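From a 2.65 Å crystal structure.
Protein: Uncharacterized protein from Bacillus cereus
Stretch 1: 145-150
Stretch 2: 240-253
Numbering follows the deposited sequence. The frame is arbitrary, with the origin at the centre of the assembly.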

# COMPACT_ATOMS: atom_id res chain seq x y z
N GLY A 145 -4.33 -7.33 -13.38
CA GLY A 145 -5.37 -7.67 -12.42
C GLY A 145 -6.17 -8.94 -12.67
O GLY A 145 -5.70 -9.89 -13.30
N VAL A 146 -7.38 -8.95 -12.10
CA VAL A 146 -8.37 -10.02 -12.18
C VAL A 146 -9.14 -9.83 -13.47
O VAL A 146 -9.86 -8.84 -13.61
CB VAL A 146 -9.29 -10.03 -10.93
CG1 VAL A 146 -10.29 -11.18 -10.97
CG2 VAL A 146 -8.47 -10.07 -9.65
N ILE A 147 -9.00 -10.78 -14.40
CA ILE A 147 -9.63 -10.78 -15.72
C ILE A 147 -11.17 -10.98 -15.59
O ILE A 147 -11.64 -11.93 -14.95
CB ILE A 147 -8.98 -11.90 -16.57
CG1 ILE A 147 -7.50 -11.54 -16.87
CG2 ILE A 147 -9.77 -12.17 -17.87
CD1 ILE A 147 -6.62 -12.69 -17.28
N VAL A 148 -11.93 -10.06 -16.22
CA VAL A 148 -13.40 -10.06 -16.30
C VAL A 148 -13.78 -10.68 -17.66
O VAL A 148 -14.62 -11.58 -17.73
CB VAL A 148 -14.00 -8.64 -16.10
CG1 VAL A 148 -15.52 -8.66 -16.12
CG2 VAL A 148 -13.50 -8.01 -14.80
N GLN A 149 -13.13 -10.19 -18.72
CA GLN A 149 -13.24 -10.59 -20.13
C GLN A 149 -11.86 -10.54 -20.77
O GLN A 149 -11.11 -9.61 -20.47
CB GLN A 149 -14.22 -9.68 -20.89
CG GLN A 149 -15.68 -9.82 -20.49
CD GLN A 149 -16.35 -11.00 -21.15
OE1 GLN A 149 -16.69 -10.96 -22.34
NE2 GLN A 149 -16.62 -12.04 -20.38
N LYS A 150 -11.53 -11.51 -21.64
CA LYS A 150 -10.24 -11.54 -22.34
C LYS A 150 -10.31 -12.42 -23.58
O LYS A 150 -10.90 -13.50 -23.54
CB LYS A 150 -9.11 -12.02 -21.42
CG LYS A 150 -7.71 -11.89 -22.03
CD LYS A 150 -6.60 -12.15 -21.04
CE LYS A 150 -5.23 -12.11 -21.69
NZ LYS A 150 -4.90 -10.79 -22.30
N LYS A 240 -15.06 -7.41 -1.91
CA LYS A 240 -14.49 -8.52 -2.68
C LYS A 240 -14.48 -8.22 -4.18
O LYS A 240 -15.53 -8.00 -4.80
CB LYS A 240 -15.27 -9.83 -2.40
CG LYS A 240 -15.23 -10.26 -0.93
CD LYS A 240 -16.05 -11.50 -0.59
CE LYS A 240 -15.36 -12.81 -0.89
NZ LYS A 240 -16.08 -13.96 -0.28
N ILE A 241 -13.27 -8.22 -4.76
CA ILE A 241 -12.92 -8.00 -6.17
C ILE A 241 -13.57 -9.10 -7.02
O ILE A 241 -13.83 -8.87 -8.19
CB ILE A 241 -11.36 -7.98 -6.35
CG1 ILE A 241 -10.94 -7.41 -7.74
CG2 ILE A 241 -10.70 -9.35 -6.05
CD1 ILE A 241 -9.45 -7.01 -7.90
N GLU A 242 -13.83 -10.27 -6.42
CA GLU A 242 -14.43 -11.42 -7.08
C GLU A 242 -15.92 -11.18 -7.29
O GLU A 242 -16.49 -11.70 -8.26
CB GLU A 242 -14.18 -12.70 -6.27
CG GLU A 242 -14.16 -13.96 -7.11
CD GLU A 242 -12.94 -14.22 -7.98
OE1 GLU A 242 -11.81 -13.91 -7.55
OE2 GLU A 242 -13.11 -14.84 -9.06
N ASP A 243 -16.55 -10.39 -6.39
CA ASP A 243 -17.98 -10.08 -6.49
C ASP A 243 -18.21 -9.05 -7.60
O ASP A 243 -19.17 -9.19 -8.36
CB ASP A 243 -18.56 -9.60 -5.15
CG ASP A 243 -18.73 -10.70 -4.13
OD1 ASP A 243 -18.99 -11.86 -4.53
OD2 ASP A 243 -18.67 -10.39 -2.92
N VAL A 244 -17.30 -8.06 -7.72
CA VAL A 244 -17.32 -7.02 -8.76
C VAL A 244 -17.12 -7.71 -10.12
O VAL A 244 -17.87 -7.44 -11.06
CB VAL A 244 -16.25 -5.92 -8.50
CG1 VAL A 244 -16.30 -4.84 -9.57
CG2 VAL A 244 -16.43 -5.31 -7.11
N LYS A 245 -16.17 -8.66 -10.18
CA LYS A 245 -15.85 -9.47 -11.36
C LYS A 245 -17.10 -10.18 -11.89
O LYS A 245 -17.36 -10.10 -13.09
CB LYS A 245 -14.76 -10.49 -11.02
CG LYS A 245 -14.43 -11.49 -12.12
CD LYS A 245 -13.74 -12.68 -11.52
CE LYS A 245 -13.54 -13.80 -12.49
NZ LYS A 245 -13.00 -15.00 -11.81
N ILE A 246 -17.87 -10.85 -11.00
CA ILE A 246 -19.08 -11.60 -11.34
C ILE A 246 -20.16 -10.64 -11.87
O ILE A 246 -20.73 -10.92 -12.93
CB ILE A 246 -19.61 -12.43 -10.13
CG1 ILE A 246 -18.69 -13.65 -9.83
CG2 ILE A 246 -21.05 -12.92 -10.35
CD1 ILE A 246 -18.91 -14.35 -8.40
N GLN A 247 -20.46 -9.54 -11.14
CA GLN A 247 -21.56 -8.67 -11.55
C GLN A 247 -21.19 -7.81 -12.78
O GLN A 247 -22.10 -7.53 -13.56
CB GLN A 247 -22.12 -7.79 -10.42
CG GLN A 247 -21.16 -6.96 -9.62
CD GLN A 247 -21.92 -6.17 -8.58
OE1 GLN A 247 -22.01 -4.94 -8.64
NE2 GLN A 247 -22.55 -6.86 -7.63
N LEU A 248 -19.90 -7.49 -13.00
CA LEU A 248 -19.51 -6.77 -14.22
C LEU A 248 -19.56 -7.72 -15.44
O LEU A 248 -19.95 -7.28 -16.52
CB LEU A 248 -18.13 -6.10 -14.11
CG LEU A 248 -17.53 -5.45 -15.39
CD1 LEU A 248 -18.41 -4.34 -15.95
CD2 LEU A 248 -16.16 -4.92 -15.13
N ALA A 249 -19.22 -9.02 -15.24
CA ALA A 249 -19.23 -10.03 -16.31
C ALA A 249 -20.65 -10.24 -16.89
O ALA A 249 -20.78 -10.63 -18.05
CB ALA A 249 -18.68 -11.34 -15.78
N ALA A 250 -21.69 -9.95 -16.09
CA ALA A 250 -23.11 -10.06 -16.47
C ALA A 250 -23.50 -9.00 -17.52
O ALA A 250 -24.59 -9.10 -18.08
CB ALA A 250 -23.98 -9.91 -15.23
N TYR A 251 -22.61 -8.01 -17.80
CA TYR A 251 -22.81 -6.96 -18.81
C TYR A 251 -22.20 -7.36 -20.17
O TYR A 251 -22.38 -6.65 -21.17
CB TYR A 251 -22.21 -5.63 -18.33
CG TYR A 251 -23.16 -4.83 -17.48
CD1 TYR A 251 -23.43 -5.20 -16.16
CD2 TYR A 251 -23.78 -3.69 -17.98
CE1 TYR A 251 -24.33 -4.47 -15.38
CE2 TYR A 251 -24.68 -2.96 -17.21
CZ TYR A 251 -24.95 -3.35 -15.91
OH TYR A 251 -25.82 -2.63 -15.14
N PHE A 252 -21.50 -8.51 -20.20
CA PHE A 252 -20.86 -9.04 -21.41
C PHE A 252 -21.42 -10.44 -21.71
O PHE A 252 -20.86 -11.17 -22.55
CB PHE A 252 -19.32 -9.05 -21.23
CG PHE A 252 -18.73 -7.68 -21.00
CD1 PHE A 252 -18.61 -7.16 -19.72
CD2 PHE A 252 -18.30 -6.90 -22.07
CE1 PHE A 252 -18.11 -5.87 -19.51
CE2 PHE A 252 -17.77 -5.62 -21.86
CZ PHE A 252 -17.68 -5.12 -20.58
N THR A 253 -22.56 -10.79 -21.08
CA THR A 253 -23.25 -12.07 -21.28
C THR A 253 -23.96 -12.06 -22.65
O THR A 253 -24.26 -13.13 -23.18
CB THR A 253 -24.22 -12.36 -20.11
OG1 THR A 253 -24.65 -13.72 -20.18
CG2 THR A 253 -25.44 -11.43 -20.08

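A short strand and the corner after it pack against a helix and the turn that follows it by van der Waals contact, with no hydrogen bond or salt bridge between the two stretches. The strand around Val146 and the helix beginning at Ile241 run in broadly the same direction, their axes 36° apart and 9.5 Å apart at closest approach, a spacing that leaves room for side chains between the backbones. The CA atoms of the two stretches come nearest at Val148 and Lys245, 5.5 Å apart. About 428 Å² of surface is buried, both sides summed.

At one end, Val146 points toward the helix and sets CG2 3.7 Å from CD1 of Ile241, a buried aliphatic pair. CG1 of Val146 also lies 3.8 Å from CD of Lys245, so the lysine serves here as a hydrocarbon arm. That arm is extended, all four chi angles t, and passes the strand with CE of Lys245 3.6 Å from the carbonyl O of Ile147. Its charge is met within the helix stretch: NZ of Lys245 forms a salt bridge with OE2 of Glu242 at 2.8 Å, three residues earlier.

Val148, where the chain turns a corner, buries the most area of any residue here. CG1 of Val148 rests 3.9 Å from CG of Leu248 and 4.2 Å from CB of Ala249, and lies 3.8 Å from O of Lys245. O of Lys245 already accepts the helical hydrogen bond from N of Ala249 (3.0 Å), so the methyl packs against satisfied backbone.

Beyond the corner, Gln149 meets Phe252, the last residue of a type I turn that starts at Ala249. OE1 of Gln149 approaches CB of Phe252 to 3.4 Å, and CG of Gln149 lies obliquely to the Phe252 ring. NE2 of Gln149 makes a weak hydrogen bond to O of Val148 (3.4 Å), within its own stretch.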